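Local coordinates for taurocyamine kinase (Schistosoma mansoni, PDB 4WOD), which reversibly transfers a phosphate group between ATP and the guanidino compound taurocyamine, with magnesium as cofactor, at residues E140-L145 with T203-F208; R121-R126 with T275-V280; S482-V487 with S638-V643. The protein carries 4 engineered substitutions. All coordinates share one frame; numbering follows the deposited sequence.

Contact 1 of 3, residues E140-L145 with T203-F208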
ATOM      1  N   GLU A 140      45.451   7.243   3.949  1.00 18.96           N
ATOM      2  CA  GLU A 140      46.101   8.139   2.995  1.00 21.29           C
ATOM      3  C   GLU A 140      45.306   8.335   1.703  1.00 19.83           C
ATOM      4  O   GLU A 140      45.175   9.460   1.216  1.00 20.07           O
ATOM      5  CB  GLU A 140      47.505   7.626   2.657  1.00 22.05           C
ATOM      6  CG  GLU A 140      48.489   7.698   3.814  1.00 34.39           C
ATOM      7  CD  GLU A 140      49.871   7.230   3.398  1.00 40.48           C
ATOM      8  OE1 GLU A 140      50.437   7.854   2.471  1.00 45.46           O
ATOM      9  OE2 GLU A 140      50.377   6.239   3.973  1.00 39.50           O
ATOM     10  N   THR A 141      44.755   7.268   1.136  1.00 17.78           N
ATOM     11  CA  THR A 141      44.052   7.457  -0.134  1.00 16.68           C
ATOM     12  C   THR A 141      42.743   8.241   0.045  1.00 16.20           C
ATOM     13  O   THR A 141      42.365   9.031  -0.828  1.00 13.56           O
ATOM     14  CB  THR A 141      43.772   6.122  -0.867  1.00 19.18           C
ATOM     15  OG1 THR A 141      42.988   5.252  -0.042  1.00 18.04           O
ATOM     16  CG2 THR A 141      45.082   5.451  -1.250  1.00 22.74           C
ATOM     17  N   ARG A 142      42.074   8.088   1.180  1.00 13.89           N
ATOM     18  CA  ARG A 142      40.876   8.883   1.395  1.00 14.89           C
ATOM     19  C   ARG A 142      41.219  10.380   1.438  1.00 17.02           C
ATOM     20  O   ARG A 142      40.478  11.211   0.888  1.00 16.86           O
ATOM     21  CB  ARG A 142      40.163   8.449   2.678  1.00 13.51           C
ATOM     22  CG  ARG A 142      38.826   9.131   2.906  1.00 13.87           C
ATOM     23  CD  ARG A 142      38.240   8.783   4.263  1.00 14.21           C
ATOM     24  NE  ARG A 142      37.814   7.389   4.374  1.00 19.13           N
ATOM     25  CZ  ARG A 142      38.521   6.415   4.945  1.00 19.90           C
ATOM     26  NH1 ARG A 142      39.722   6.668   5.464  1.00 17.19           N
ATOM     27  NH2 ARG A 142      38.021   5.179   5.005  1.00 17.68           N
ATOM     28  N   ILE A 143      42.350  10.720   2.063  1.00 12.62           N
ATOM     29  CA  ILE A 143      42.782  12.116   2.167  1.00 15.13           C
ATOM     30  C   ILE A 143      43.243  12.611   0.790  1.00 15.53           C
ATOM     31  O   ILE A 143      42.913  13.736   0.384  1.00 15.88           O
ATOM     32  CB  ILE A 143      43.910  12.288   3.236  1.00 15.89           C
ATOM     33  CG1 ILE A 143      43.340  12.024   4.638  1.00 17.21           C
ATOM     34  CG2 ILE A 143      44.547  13.682   3.171  1.00 15.37           C
ATOM     35  CD1 ILE A 143      44.381  11.689   5.672  1.00 17.28           C
ATOM     36  N   GLU A 144      43.984  11.778   0.062  1.00 14.93           N
ATOM     37  CA  GLU A 144      44.340  12.152  -1.323  1.00 17.44           C
ATOM     38  C   GLU A 144      43.091  12.457  -2.184  1.00 18.71           C
ATOM     39  O   GLU A 144      43.078  13.422  -2.970  1.00 16.22           O
ATOM     40  CB  GLU A 144      45.184  11.060  -1.984  1.00 18.22           C
ATOM     41  CG  GLU A 144      46.595  11.004  -1.456  1.00 17.09           C
ATOM     42  CD  GLU A 144      47.427   9.947  -2.138  1.00 22.56           C
ATOM     43  OE1 GLU A 144      48.328  10.315  -2.921  1.00 20.61           O
ATOM     44  OE2 GLU A 144      47.165   8.745  -1.910  1.00 20.79           O
ATOM     45  N   LEU A 145      42.041  11.648  -2.011  1.00 20.23           N
ATOM     46  CA  LEU A 145      40.774  11.838  -2.713  1.00 19.30           C
ATOM     47  C   LEU A 145      40.117  13.153  -2.285  1.00 18.14           C
ATOM     48  O   LEU A 145      39.654  13.940  -3.129  1.00 17.13           O
ATOM     49  CB  LEU A 145      39.840  10.639  -2.455  1.00 15.63           C
ATOM     50  CG  LEU A 145      38.436  10.663  -3.063  1.00 16.96           C
ATOM     51  CD1 LEU A 145      38.503  10.860  -4.585  1.00 17.72           C
ATOM     52  CD2 LEU A 145      37.676   9.380  -2.688  1.00 15.74           C
ATOM     53  N   THR A 203      38.852  11.836   9.430  1.00 17.29           N
ATOM     54  CA  THR A 203      39.801  12.255   8.395  1.00 18.36           C
ATOM     55  C   THR A 203      39.292  12.022   6.968  1.00 17.05           C
ATOM     56  O   THR A 203      38.481  11.119   6.699  1.00 15.22           O
ATOM     57  CB  THR A 203      41.171  11.538   8.564  1.00 18.13           C
ATOM     58  OG1 THR A 203      41.006  10.124   8.430  1.00 17.60           O
ATOM     59  CG2 THR A 203      41.769  11.839   9.942  1.00 24.42           C
ATOM     60  N   GLY A 204      39.793  12.836   6.044  1.00 16.80           N
ATOM     61  CA  GLY A 204      39.471  12.641   4.642  1.00 20.17           C
ATOM     62  C   GLY A 204      38.077  13.106   4.258  1.00 18.22           C
ATOM     63  O   GLY A 204      37.620  12.842   3.157  1.00 19.87           O
ATOM     64  N   ARG A 205      37.409  13.799   5.174  1.00 20.68           N
ATOM     65  CA  ARG A 205      36.017  14.197   4.998  1.00 15.09           C
ATOM     66  C   ARG A 205      35.812  15.682   5.206  1.00 19.10           C
ATOM     67  O   ARG A 205      36.529  16.328   5.980  1.00 18.25           O
ATOM     68  CB  ARG A 205      35.131  13.432   5.972  1.00 17.26           C
ATOM     69  CG  ARG A 205      35.196  11.928   5.751  1.00 18.01           C
ATOM     70  CD  ARG A 205      34.965  11.196   7.037  1.00 17.43           C
ATOM     71  NE  ARG A 205      34.739   9.773   6.799  1.00 18.98           N
ATOM     72  CZ  ARG A 205      35.623   8.817   7.054  1.00 19.66           C
ATOM     73  NH1 ARG A 205      36.811   9.130   7.556  1.00 18.40           N
ATOM     74  NH2 ARG A 205      35.310   7.547   6.801  1.00 16.83           N
ATOM     75  N   GLY A 206      34.814  16.226   4.522  1.00 20.54           N
ATOM     76  CA  GLY A 206      34.482  17.619   4.716  1.00 22.77           C
ATOM     77  C   GLY A 206      33.236  18.053   3.986  1.00 22.71           C
ATOM     78  O   GLY A 206      32.577  17.249   3.302  1.00 16.92           O
ATOM     79  N   ILE A 207      32.898  19.332   4.154  1.00 16.54           N
ATOM     80  CA  ILE A 207      31.759  19.901   3.439  1.00 17.82           C
ATOM     81  C   ILE A 207      32.132  21.215   2.787  1.00 23.23           C
ATOM     82  O   ILE A 207      33.025  21.925   3.265  1.00 23.69           O
ATOM     83  CB  ILE A 207      30.533  20.141   4.370  1.00 22.23           C
ATOM     84  CG1 ILE A 207      30.832  21.222   5.403  1.00 24.49           C
ATOM     85  CG2 ILE A 207      30.132  18.875   5.085  1.00 19.52           C
ATOM     86  CD1 ILE A 207      29.590  21.684   6.137  1.00 27.44           C
ATOM     87  N   PHE A 208      31.441  21.539   1.701  1.00 19.10           N
ATOM     88  CA  PHE A 208      31.664  22.790   0.989  1.00 22.12           C
ATOM     89  C   PHE A 208      30.327  23.514   0.824  1.00 21.47           C
ATOM     90  O   PHE A 208      29.324  22.893   0.451  1.00 19.57           O
ATOM     91  CB  PHE A 208      32.313  22.532  -0.379  1.00 20.17           C
ATOM     92  CG  PHE A 208      32.519  23.785  -1.203  1.00 25.28           C
ATOM     93  CD1 PHE A 208      33.723  24.471  -1.152  1.00 22.76           C
ATOM     94  CD2 PHE A 208      31.499  24.288  -2.011  1.00 20.85           C
ATOM     95  CE1 PHE A 208      33.919  25.631  -1.893  1.00 26.10           C
ATOM     96  CE2 PHE A 208      31.689  25.445  -2.761  1.00 23.23           C
ATOM     97  CZ  PHE A 208      32.896  26.116  -2.704  1.00 23.79           C
TER
HETATM   98  O   HOH W   1      41.277   9.064   5.799  1.00 19.19           O

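Contact 2 of 3, residues R121-R126 with T275-V280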
ATOM      1  N   ARG A 121      14.828  20.808  -3.533  1.00 19.45           N
ATOM      2  CA  ARG A 121      16.203  20.362  -3.416  1.00 21.48           C
ATOM      3  C   ARG A 121      16.489  19.349  -4.524  1.00 19.63           C
ATOM      4  O   ARG A 121      15.625  18.547  -4.851  1.00 22.44           O
ATOM      5  CB  ARG A 121      16.411  19.774  -2.005  1.00 25.35           C
ATOM      6  CG  ARG A 121      17.546  18.783  -1.833  1.00 28.29           C
ATOM      7  CD  ARG A 121      17.644  18.331  -0.359  1.00 36.50           C
ATOM      8  NE  ARG A 121      18.679  17.319  -0.117  1.00 42.29           N
ATOM      9  CZ  ARG A 121      18.643  16.060  -0.563  1.00 47.43           C
ATOM     10  NH1 ARG A 121      17.607  15.624  -1.270  1.00 43.32           N
ATOM     11  NH2 ARG A 121      19.638  15.223  -0.281  1.00 48.64           N
ATOM     12  N   VAL A 122      17.663  19.420  -5.147  1.00 18.69           N
ATOM     13  CA  VAL A 122      18.095  18.356  -6.060  1.00 19.93           C
ATOM     14  C   VAL A 122      19.506  17.867  -5.669  1.00 20.54           C
ATOM     15  O   VAL A 122      20.423  18.656  -5.404  1.00 18.74           O
ATOM     16  CB  VAL A 122      18.077  18.798  -7.549  1.00 19.16           C
ATOM     17  CG1 VAL A 122      18.328  17.606  -8.460  1.00 18.21           C
ATOM     18  CG2 VAL A 122      16.735  19.424  -7.905  1.00 18.89           C
ATOM     19  N   ARG A 123      19.643  16.551  -5.608  1.00 15.76           N
ATOM     20  CA  ARG A 123      20.858  15.907  -5.140  1.00 21.23           C
ATOM     21  C   ARG A 123      21.395  14.940  -6.187  1.00 16.38           C
ATOM     22  O   ARG A 123      20.619  14.254  -6.854  1.00 18.06           O
ATOM     23  CB  ARG A 123      20.580  15.155  -3.830  1.00 25.36           C
ATOM     24  CG  ARG A 123      21.745  14.309  -3.312  1.00 30.18           C
ATOM     25  CD  ARG A 123      21.256  12.976  -2.745  1.00 35.25           C
ATOM     26  NE  ARG A 123      21.150  11.953  -3.787  1.00 34.91           N
ATOM     27  CZ  ARG A 123      20.396  10.863  -3.692  1.00 31.45           C
ATOM     28  NH1 ARG A 123      19.666  10.647  -2.604  1.00 29.91           N
ATOM     29  NH2 ARG A 123      20.364   9.991  -4.695  1.00 32.59           N
ATOM     30  N   LEU A 124      22.717  14.904  -6.340  1.00 17.21           N
ATOM     31  CA  LEU A 124      23.390  13.837  -7.065  1.00 16.47           C
ATOM     32  C   LEU A 124      24.676  13.421  -6.345  1.00 19.32           C
ATOM     33  O   LEU A 124      25.126  14.083  -5.399  1.00 17.89           O
ATOM     34  CB  LEU A 124      23.705  14.243  -8.509  1.00 16.27           C
ATOM     35  CG  LEU A 124      24.478  15.523  -8.827  1.00 17.79           C
ATOM     36  CD1 LEU A 124      25.980  15.428  -8.528  1.00 19.74           C
ATOM     37  CD2 LEU A 124      24.229  15.894 -10.292  1.00 15.05           C
ATOM     38  N   GLY A 125      25.265  12.337  -6.829  1.00 18.99           N
ATOM     39  CA  GLY A 125      26.484  11.786  -6.259  1.00 17.18           C
ATOM     40  C   GLY A 125      27.424  11.358  -7.376  1.00 17.48           C
ATOM     41  O   GLY A 125      26.983  11.144  -8.513  1.00 14.10           O
ATOM     42  N   ARG A 126      28.720  11.256  -7.066  1.00 13.79           N
ATOM     43  CA  ARG A 126      29.700  10.745  -8.011  1.00 12.24           C
ATOM     44  C   ARG A 126      30.783   9.942  -7.307  1.00 16.50           C
ATOM     45  O   ARG A 126      31.148  10.228  -6.162  1.00 17.32           O
ATOM     46  CB  ARG A 126      30.370  11.878  -8.797  1.00 17.40           C
ATOM     47  CG  ARG A 126      29.442  12.678  -9.713  1.00 17.07           C
ATOM     48  CD  ARG A 126      28.964  11.838 -10.892  1.00 15.10           C
ATOM     49  NE  ARG A 126      28.317  12.641 -11.934  1.00 14.68           N
ATOM     50  CZ  ARG A 126      26.999  12.772 -12.062  1.00 19.54           C
ATOM     51  NH1 ARG A 126      26.185  12.167 -11.190  1.00 15.36           N
ATOM     52  NH2 ARG A 126      26.495  13.514 -13.049  1.00 15.58           N
ATOM     53  N   THR A 275      21.815   8.907 -10.355  1.00 14.09           N
ATOM     54  CA  THR A 275      22.027   9.238  -8.943  1.00 14.59           C
ATOM     55  C   THR A 275      21.124  10.386  -8.480  1.00 17.73           C
ATOM     56  O   THR A 275      21.217  10.827  -7.349  1.00 13.46           O
ATOM     57  CB  THR A 275      23.505   9.613  -8.619  1.00 18.44           C
ATOM     58  OG1 THR A 275      23.747  10.990  -8.917  1.00 13.11           O
ATOM     59  CG2 THR A 275      24.483   8.756  -9.401  1.00 15.30           C
ATOM     60  N   LEU A 276      20.243  10.857  -9.349  1.00 14.56           N
ATOM     61  CA  LEU A 276      19.547  12.104  -9.085  1.00 13.26           C
ATOM     62  C   LEU A 276      18.299  11.932  -8.225  1.00 16.77           C
ATOM     63  O   LEU A 276      17.437  11.106  -8.519  1.00 19.48           O
ATOM     64  CB  LEU A 276      19.179  12.782 -10.408  1.00 16.70           C
ATOM     65  CG  LEU A 276      18.703  14.238 -10.334  1.00 16.53           C
ATOM     66  CD1 LEU A 276      19.818  15.177 -10.745  1.00 20.08           C
ATOM     67  CD2 LEU A 276      17.472  14.447 -11.213  1.00 20.42           C
ATOM     68  N   ARG A 277      18.220  12.708  -7.143  1.00 17.00           N
ATOM     69  CA  ARG A 277      16.994  12.793  -6.348  1.00 16.16           C
ATOM     70  C   ARG A 277      16.551  14.239  -6.291  1.00 16.53           C
ATOM     71  O   ARG A 277      17.166  15.062  -5.597  1.00 17.28           O
ATOM     72  CB  ARG A 277      17.182  12.252  -4.935  1.00 20.68           C
ATOM     73  CG  ARG A 277      15.859  12.147  -4.169  1.00 23.79           C
ATOM     74  CD  ARG A 277      16.039  11.695  -2.708  1.00 30.78           C
ATOM     75  NE  ARG A 277      16.033  12.845  -1.803  1.00 38.41           N
ATOM     76  CZ  ARG A 277      14.995  13.212  -1.053  1.00 37.59           C
ATOM     77  NH1 ARG A 277      15.079  14.280  -0.265  1.00 40.42           N
ATOM     78  NH2 ARG A 277      13.875  12.505  -1.071  1.00 37.51           N
ATOM     79  N   ALA A 278      15.518  14.543  -7.071  1.00 16.70           N
ATOM     80  CA  ALA A 278      14.892  15.852  -7.064  1.00 17.83           C
ATOM     81  C   ALA A 278      13.716  15.762  -6.134  1.00 16.94           C
ATOM     82  O   ALA A 278      12.936  14.828  -6.241  1.00 15.94           O
ATOM     83  CB  ALA A 278      14.436  16.242  -8.450  1.00 15.98           C
ATOM     84  N   SER A 279      13.544  16.739  -5.263  1.00 19.29           N
ATOM     85  CA  SER A 279      12.442  16.644  -4.317  1.00 21.67           C
ATOM     86  C   SER A 279      11.936  17.991  -3.806  1.00 17.66           C
ATOM     87  O   SER A 279      12.624  19.005  -3.911  1.00 18.22           O
ATOM     88  CB  SER A 279      12.879  15.790  -3.135  1.00 22.85           C
ATOM     89  OG  SER A 279      13.728  16.550  -2.313  1.00 22.68           O
ATOM     90  N   VAL A 280      10.728  17.980  -3.244  1.00 19.35           N
ATOM     91  CA  VAL A 280      10.204  19.100  -2.467  1.00 16.40           C
ATOM     92  C   VAL A 280       9.770  18.621  -1.089  1.00 22.12           C
ATOM     93  O   VAL A 280       9.396  17.452  -0.924  1.00 19.64           O
ATOM     94  CB  VAL A 280       8.987  19.776  -3.139  1.00 19.11           C
ATOM     95  CG1 VAL A 280       9.409  20.452  -4.402  1.00 17.71           C
ATOM     96  CG2 VAL A 280       7.833  18.739  -3.401  1.00 15.38           C
TER

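Contact 3 of 3, residues S482-V487 with S638-V643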
ATOM      1  N   SER A 482     -18.534 -29.225   4.687  1.00 30.31           N
ATOM      2  CA  SER A 482     -19.038 -28.316   5.712  1.00 26.75           C
ATOM      3  C   SER A 482     -20.116 -27.384   5.172  1.00 25.97           C
ATOM      4  O   SER A 482     -20.214 -27.154   3.969  1.00 23.55           O
ATOM      5  CB  SER A 482     -17.898 -27.487   6.310  1.00 22.19           C
ATOM      6  OG  SER A 482     -17.292 -26.679   5.316  1.00 25.02           O
ATOM      7  N   THR A 483     -20.905 -26.843   6.089  1.00 24.32           N
ATOM      8  CA  THR A 483     -22.025 -25.971   5.750  1.00 22.72           C
ATOM      9  C   THR A 483     -21.895 -24.655   6.519  1.00 21.47           C
ATOM     10  O   THR A 483     -21.363 -24.625   7.624  1.00 23.34           O
ATOM     11  CB  THR A 483     -23.370 -26.665   6.069  1.00 26.91           C
ATOM     12  OG1 THR A 483     -23.396 -27.942   5.422  1.00 24.81           O
ATOM     13  CG2 THR A 483     -24.574 -25.832   5.597  1.00 23.95           C
ATOM     14  N   ARG A 484     -22.397 -23.577   5.921  1.00 22.48           N
ATOM     15  CA  ARG A 484     -22.218 -22.237   6.425  1.00 16.28           C
ATOM     16  C   ARG A 484     -23.394 -21.395   5.926  1.00 16.13           C
ATOM     17  O   ARG A 484     -23.820 -21.540   4.774  1.00 17.95           O
ATOM     18  CB  ARG A 484     -20.867 -21.676   5.936  1.00 18.47           C
ATOM     19  CG  ARG A 484     -20.420 -20.282   6.453  1.00 18.94           C
ATOM     20  CD  ARG A 484     -19.172 -19.841   5.649  1.00 17.89           C
ATOM     21  NE  ARG A 484     -18.533 -18.583   6.067  1.00 20.59           N
ATOM     22  CZ  ARG A 484     -18.756 -17.394   5.502  1.00 25.88           C
ATOM     23  NH1 ARG A 484     -19.633 -17.277   4.522  1.00 23.30           N
ATOM     24  NH2 ARG A 484     -18.110 -16.308   5.925  1.00 26.27           N
ATOM     25  N   VAL A 485     -23.953 -20.565   6.797  1.00 17.04           N
ATOM     26  CA  VAL A 485     -24.855 -19.499   6.345  1.00 16.90           C
ATOM     27  C   VAL A 485     -24.430 -18.222   7.039  1.00 14.41           C
ATOM     28  O   VAL A 485     -24.171 -18.221   8.226  1.00 16.46           O
ATOM     29  CB  VAL A 485     -26.355 -19.770   6.639  1.00 14.91           C
ATOM     30  CG1 VAL A 485     -27.231 -18.699   5.944  1.00 14.82           C
ATOM     31  CG2 VAL A 485     -26.753 -21.148   6.177  1.00 17.71           C
ATOM     32  N   ARG A 486     -24.351 -17.126   6.297  1.00 17.62           N
ATOM     33  CA  ARG A 486     -24.059 -15.855   6.928  1.00 16.02           C
ATOM     34  C   ARG A 486     -25.016 -14.765   6.456  1.00 19.31           C
ATOM     35  O   ARG A 486     -25.674 -14.909   5.411  1.00 18.26           O
ATOM     36  CB  ARG A 486     -22.612 -15.430   6.661  1.00 17.45           C
ATOM     37  CG  ARG A 486     -22.262 -15.123   5.225  1.00 18.63           C
ATOM     38  CD  ARG A 486     -22.560 -13.659   4.817  1.00 20.96           C
ATOM     39  NE  ARG A 486     -22.051 -13.358   3.474  1.00 19.61           N
ATOM     40  CZ  ARG A 486     -22.629 -12.543   2.596  1.00 23.06           C
ATOM     41  NH1 ARG A 486     -23.770 -11.932   2.882  1.00 23.09           N
ATOM     42  NH2 ARG A 486     -22.056 -12.343   1.415  1.00 25.37           N
ATOM     43  N   VAL A 487     -25.061 -13.674   7.218  1.00 14.76           N
ATOM     44  CA  VAL A 487     -25.732 -12.451   6.760  1.00 16.43           C
ATOM     45  C   VAL A 487     -24.890 -11.222   7.058  1.00 19.17           C
ATOM     46  O   VAL A 487     -24.070 -11.233   7.982  1.00 19.24           O
ATOM     47  CB  VAL A 487     -27.125 -12.252   7.412  1.00 14.52           C
ATOM     48  CG1 VAL A 487     -28.121 -13.336   6.950  1.00 15.80           C
ATOM     49  CG2 VAL A 487     -27.001 -12.198   8.928  1.00 21.86           C
ATOM     50  N   SER A 638     -29.406 -10.231   2.491  1.00 14.40           N
ATOM     51  CA  SER A 638     -27.978 -10.178   2.752  1.00 20.08           C
ATOM     52  C   SER A 638     -27.442 -11.546   3.141  1.00 17.11           C
ATOM     53  O   SER A 638     -26.508 -11.631   3.919  1.00 20.87           O
ATOM     54  CB  SER A 638     -27.659  -9.175   3.858  1.00 19.27           C
ATOM     55  OG  SER A 638     -26.267  -8.910   3.875  1.00 25.95           O
ATOM     56  N   MET A 639     -28.060 -12.595   2.616  1.00 16.47           N
ATOM     57  CA  MET A 639     -27.835 -13.957   3.093  1.00 15.93           C
ATOM     58  C   MET A 639     -27.121 -14.793   2.075  1.00 16.60           C
ATOM     59  O   MET A 639     -27.534 -14.875   0.919  1.00 22.51           O
ATOM     60  CB  MET A 639     -29.150 -14.641   3.452  1.00 17.97           C
ATOM     61  CG  MET A 639     -28.969 -16.072   3.954  1.00 21.86           C
ATOM     62  SD  MET A 639     -30.482 -16.787   4.637  1.00 24.02           S
ATOM     63  CE  MET A 639     -30.454 -16.046   6.290  1.00 19.34           C
ATOM     64  N   ARG A 640     -26.057 -15.436   2.525  1.00 21.13           N
ATOM     65  CA  ARG A 640     -25.329 -16.371   1.709  1.00 19.98           C
ATOM     66  C   ARG A 640     -25.195 -17.689   2.458  1.00 16.96           C
ATOM     67  O   ARG A 640     -24.516 -17.761   3.485  1.00 18.78           O
ATOM     68  CB  ARG A 640     -23.952 -15.803   1.333  1.00 20.89           C
ATOM     69  CG  ARG A 640     -23.116 -16.704   0.422  1.00 23.49           C
ATOM     70  CD  ARG A 640     -21.732 -16.068   0.208  1.00 23.12           C
ATOM     71  NE  ARG A 640     -20.853 -16.827  -0.675  1.00 30.09           N
ATOM     72  CZ  ARG A 640     -20.146 -17.895  -0.309  1.00 33.57           C
ATOM     73  NH1 ARG A 640     -20.227 -18.364   0.929  1.00 34.56           N
ATOM     74  NH2 ARG A 640     -19.358 -18.504  -1.187  1.00 33.30           N
ATOM     75  N   ALA A 641     -25.895 -18.706   1.961  1.00 20.72           N
ATOM     76  CA  ALA A 641     -25.755 -20.068   2.461  1.00 20.50           C
ATOM     77  C   ALA A 641     -24.871 -20.855   1.513  1.00 21.67           C
ATOM     78  O   ALA A 641     -25.003 -20.755   0.291  1.00 24.11           O
ATOM     79  CB  ALA A 641     -27.096 -20.738   2.596  1.00 21.39           C
ATOM     80  N   SER A 642     -23.997 -21.677   2.063  1.00 21.92           N
ATOM     81  CA  SER A 642     -23.022 -22.326   1.223  1.00 19.35           C
ATOM     82  C   SER A 642     -22.612 -23.672   1.773  1.00 22.81           C
ATOM     83  O   SER A 642     -22.821 -23.965   2.953  1.00 22.35           O
ATOM     84  CB  SER A 642     -21.794 -21.428   1.053  1.00 21.25           C
ATOM     85  OG  SER A 642     -21.095 -21.292   2.274  1.00 22.17           O
ATOM     86  N   VAL A 643     -22.047 -24.495   0.896  1.00 23.94           N
ATOM     87  CA  VAL A 643     -21.455 -25.768   1.296  1.00 24.60           C
ATOM     88  C   VAL A 643     -20.105 -25.943   0.640  1.00 25.09           C
ATOM     89  O   VAL A 643     -19.862 -25.442  -0.455  1.00 28.85           O
ATOM     90  CB  VAL A 643     -22.341 -26.989   0.915  1.00 24.77           C
ATOM     91  CG1 VAL A 643     -23.617 -27.009   1.734  1.00 25.95           C
ATOM     92  CG2 VAL A 643     -22.633 -27.012  -0.591  1.00 24.51           C
TER
HETATM   93  O   HOH W   2     -22.073 -18.871   3.350  1.00 21.94           O

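Contact 1 of 3, residues E140-L145 with T203-F208
R142 reaches from the helix to T203 and R205, while I143, the next residue, rests on the glycine turn between them. With CG anti to the backbone N (chi1 -174°), the R142 chain leaves the helix towards the turn and bends at chi3. Its CG passes over the backbone of G204, which takes a positive phi, and its CD comes to 3.4 Å from T203 O. CD and NE then lie over one face of the R205 guanidinium, the two flat groups 18° from parallel; R142 NE is 3.5 Å from R205 NH2, a close approach of two donors of like charge. At the edge of the R142 group and in its plane, a water accepts from NH1 at 2.9 Å and donates to T203 OG1 at 2.8 Å. I143 lays CG1 3.9 Å from G204 N. D200 serves both sides, through a salt bridge with R142 NH1 and a hydrogen bond from its O to T203 OG1, and R205 NH2 bonds to the carbonyl oxygens of G197 and I199. Helix 139-154 thus packs on the loop entering strand 206-210 of the first C-terminal kinase domain's sheet through van der Waals contact, one water and the D200 salt bridge, the repulsion between the arginines probably being eased by D200 and these carbonyls.

Contact 2 of 3, residues R121-R126 with T275-V280
R123 pairs with R277 across two antiparallel strands, and its side chain bends back over that partner. CB lies 3.8 Å from R277 O, the carbonyl that accepts from R123 N. Turns at chi2 and chi3 (-140° and 87°) then fold the chain towards the other strand. NE passes near T275 O, CZ comes to 3.7 Å from R277 CB, which sits over the centre of the guanidinium face, and NH1 packs against R277 CB and CD. At the far tip NH2 donates to T275 O at 2.9 Å, from above the carbonyl plane, and also bonds to N271 OD1. N271 lines the pocket of the bound arginine, so the same NH2 ties the strand to that pocket. R121 NH1 approaches R277 NH1 to 3.0 Å without a bond; D320 forms a salt bridge with R277 NH2. T275 OG1 accepts from G125 N at 2.9 Å, a side-chain bond past the last bridged pair. R121, R123, R277 and S279 share one face of the sheet, and all four belong to the predicted ATP site. On the other face V122 CG1 meets L276 CD1 at 3.7 Å; helix 236-251 covers V122 and L124, helix 331-355 covers L276 and A278, and strands 225-232 and 318-323 flank the pair.

Contact 3 of 3, residues S482-V487 with S638-V643
R486 lies across R640 with the flat face of its guanidinium over the base of the partner's side chain: R640 CB stands 3.7 Å above the plane, over its centre. The R486 CG sits between the backbone N and the carbonyl carbon (chi1 66°), and a second bend at chi2 carries the group back towards the segment 638-643, where NH1 comes to 2.9 Å from S638 O, near the guanidinium plane. NH1 is hydrogen-bonded to N634 OD1. R640, by contrast, runs extended, and its NH2 forms a salt bridge with D684. R484 is extended too, and its guanidinium is turned 75° from that of R640, the two NH1 atoms being 3.8 Å apart. A water accepts from R484 NH1 and, weakly, from R640 NH1, donates to R640 O at 2.7 Å, and is hydrogen-bonded to S642 OG at 2.8 Å. R484-S642 and R486-R640 are antiparallel hydrogen-bonded pairs, with the non-hydrogen-bonded pair V485-A641 between them. Behind this polar face, V485 sets CG1 against M639 CG and CG2 3.6 Å from A641 CB, while M639 bends at chi3 to bring CE 3.6 Å from V487 CG1. Helices 599-614 and 695-715 pack on this apolar side. R484, R486, R640 and S642 belong to the predicted ATP site. Their face gathers positive charge, of which D684 probably balances R640 while the water bridges the arginines, consistent with a surface suited to nucleotide phosphates.

Contacts 1 and 2 belong to the first repeat and contact 3 to the second. In each C-terminal domain an eight-stranded antiparallel sheet has the same strand order, and contacts 2 and 3 join the corresponding central strands, 117-126 with 277-283 and 480-489 with 639-646, so they are equivalent pairings in a duplicated enzyme. Their centres lie about 56 Å apart and their nearest atoms about 43 Å, consistent with two separate predicted ATP sites. Contact 1 is nested in the chain segment that contact 2 closes, its centre about 22 Å away; helix 139-154 follows strand 117-126, and strand 206-210 lies towards the opposite end of that sheet from strand 302-306. Contact 3 follows in series, about 71 Å from contact 1 between centres.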